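Local coordinates for protein DegT/DnrJ/EryC1/StrS aminotransferase (Brucella abortus 2308, PDB 4QGR) that binds pyridoxal 5'-phosphate and probably uses it to transfer amino groups between substrates, at residues 361-364 and 365-368. Sequence-based numbering, arbitrary orientation.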
ATOM      1  N   TYR A 361      29.508   2.713   0.549  1.00 16.70           N
ATOM      2  CA  TYR A 361      30.341   3.887   0.255  1.00 17.14           C
ATOM      3  C   TYR A 361      31.104   4.474   1.432  1.00 18.05           C
ATOM      4  O   TYR A 361      31.692   5.567   1.354  1.00 16.81           O
ATOM      5  CB  TYR A 361      29.473   4.925  -0.444  1.00 17.26           C
ATOM      6  CG  TYR A 361      28.725   4.256  -1.572  1.00 16.89           C
ATOM      7  CD1 TYR A 361      29.335   4.072  -2.795  1.00 17.91           C
ATOM      8  CD2 TYR A 361      27.439   3.729  -1.394  1.00 16.15           C
ATOM      9  CE1 TYR A 361      28.707   3.387  -3.813  1.00 17.58           C
ATOM     10  CE2 TYR A 361      26.806   3.039  -2.418  1.00 15.99           C
ATOM     11  CZ  TYR A 361      27.446   2.896  -3.632  1.00 16.33           C
ATOM     12  OH  TYR A 361      26.895   2.202  -4.687  1.00 16.92           O
ATOM     13  N   LEU A 362      31.131   3.732   2.538  1.00 18.02           N
ATOM     14  CA  LEU A 362      31.853   4.179   3.705  1.00 19.09           C
ATOM     15  C   LEU A 362      33.338   4.123   3.407  1.00 20.21           C
ATOM     16  O   LEU A 362      33.868   3.078   3.041  1.00 20.72           O
ATOM     17  CB  LEU A 362      31.511   3.278   4.890  1.00 19.32           C
ATOM     18  CG  LEU A 362      32.003   3.704   6.266  1.00 20.32           C
ATOM     19  CD1 LEU A 362      31.253   4.964   6.717  1.00 20.08           C
ATOM     20  CD2 LEU A 362      31.831   2.555   7.262  1.00 20.50           C
ATOM     21  N   SER A 363      34.020   5.247   3.561  1.00 22.12           N
ATOM     22  CA  SER A 363      35.452   5.290   3.227  1.00 22.78           C
ATOM     23  C   SER A 363      36.304   4.642   4.311  1.00 24.62           C
ATOM     24  O   SER A 363      35.899   4.539   5.476  1.00 22.50           O
ATOM     25  CB  SER A 363      35.894   6.740   3.033  1.00 23.83           C
ATOM     26  OG  SER A 363      35.921   7.442   4.282  1.00 23.51           O
ATOM     27  N   GLU A 364      37.524   4.261   3.932  1.00 26.74           N
ATOM     28  CA  GLU A 364      38.478   3.747   4.914  1.00 28.14           C
ATOM     29  C   GLU A 364      38.672   4.765   6.021  1.00 25.77           C
ATOM     30  O   GLU A 364      38.637   4.418   7.190  1.00 24.92           O
ATOM     31  CB  GLU A 364      39.840   3.475   4.289  1.00 32.41           C
ATOM     32  CG  GLU A 364      39.981   2.163   3.572  1.00 35.97           C
ATOM     33  CD  GLU A 364      41.431   1.720   3.454  1.00 39.80           C
ATOM     34  OE1 GLU A 364      42.285   2.099   4.301  1.00 42.86           O
ATOM     35  OE2 GLU A 364      41.713   0.994   2.490  1.00 44.78           O
ATOM     36  N   ALA A 365      38.878   6.013   5.635  1.00 24.86           N
ATOM     37  CA  ALA A 365      39.083   7.093   6.608  1.00 25.31           C
ATOM     38  C   ALA A 365      37.901   7.252   7.566  1.00 24.26           C
ATOM     39  O   ALA A 365      38.093   7.404   8.779  1.00 23.96           O
ATOM     40  CB  ALA A 365      39.404   8.416   5.892  1.00 26.19           C
ATOM     41  N   ASP A 366      36.673   7.146   7.055  1.00 23.04           N
ATOM     42  CA  ASP A 366      35.547   7.286   7.958  1.00 23.17           C
ATOM     43  C   ASP A 366      35.421   6.061   8.888  1.00 22.41           C
ATOM     44  O   ASP A 366      35.224   6.179  10.109  1.00 22.28           O
ATOM     45  CB  ASP A 366      34.271   7.547   7.177  1.00 24.35           C
ATOM     46  CG  ASP A 366      34.161   8.998   6.719  1.00 26.18           C
ATOM     47  OD1 ASP A 366      34.904   9.863   7.230  1.00 28.97           O
ATOM     48  OD2 ASP A 366      33.321   9.268   5.858  1.00 28.54           O
ATOM     49  N   GLN A 367      35.607   4.885   8.326  1.00 21.99           N
ATOM     50  CA  GLN A 367      35.640   3.689   9.140  1.00 21.69           C
ATOM     51  C   GLN A 367      36.735   3.739  10.198  1.00 22.50           C
ATOM     52  O   GLN A 367      36.484   3.429  11.363  1.00 21.31           O
ATOM     53  CB  GLN A 367      35.778   2.446   8.267  1.00 21.84           C
ATOM     54  CG  GLN A 367      35.527   1.176   9.025  1.00 22.22           C
ATOM     55  CD  GLN A 367      35.239  -0.011   8.126  1.00 22.82           C
ATOM     56  OE1 GLN A 367      35.753  -0.117   7.024  1.00 24.11           O
ATOM     57  NE2 GLN A 367      34.405  -0.915   8.606  1.00 22.16           N
ATOM     58  N   ASP A 368      37.939   4.156   9.819  1.00 23.04           N
ATOM     59  CA  ASP A 368      39.007   4.305  10.802  1.00 24.92           C
ATOM     60  C   ASP A 368      38.618   5.236  11.946  1.00 24.23           C
ATOM     61  O   ASP A 368      38.960   4.996  13.083  1.00 24.47           O
ATOM     62  CB  ASP A 368      40.293   4.842  10.144  1.00 26.47           C
ATOM     63  CG  ASP A 368      40.947   3.831   9.200  1.00 27.99           C
ATOM     64  OD1 ASP A 368      40.569   2.639   9.200  1.00 29.93           O
ATOM     65  OD2 ASP A 368      41.831   4.244   8.434  1.00 28.79           O
TER
HETATM   66  O   HOH W   1      32.294   7.648   4.188  1.00 31.74           O
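S363 caps the helix that begins at E364: its OG accepts the backbone N-H of D366 at 2.9 Å, with an N-H...O angle of 154°. Serine suits an N-cap because its short side chain can stand in for the carbonyl that the first turn lacks. Here chi1 of 71° sets OG between the backbone N and the carbonyl carbon, facing D366 N. The same residue also begins the i to i+4 bonding of the helix, its O taking the N-H of Q367 at 2.9 Å, and E364 O receives D368 N at 2.7 Å.

D366, three residues after the N-cap, is placed where a capping box would return a bond to the S363 amide. A water stands between them instead, accepting from S363 N at 3.0 Å and donating to D366 OD2, so this is not a direct capping box. An aspartate suits the first turn, where its negative charge should favour the helix dipole; OD2 also bonds H7 of the N-terminal histidine tag, a feature of the construct and not of the natural protein. Buried L362 lays CD1 4.0 Å from D366 CB and CD2 against Q367 CB, a leucine suiting a site shared with Y274 and M9. Q367 crosses it at about a right angle; with CG anti to the backbone N (chi1 -168°) and the chain extended beyond, its long amide side chain suits reaching a backbone carbonyl of the neighbouring helix.

Q367 NE2 to I270 O and the D368 OD1 to R273 NH2 salt bridge are polar ties from helix 364-377 to the long helix 247-278, where L362 and Q367 both pack on Y274. Y361, in the loop after strand 353-356, extends the anchorage to helix 14-20.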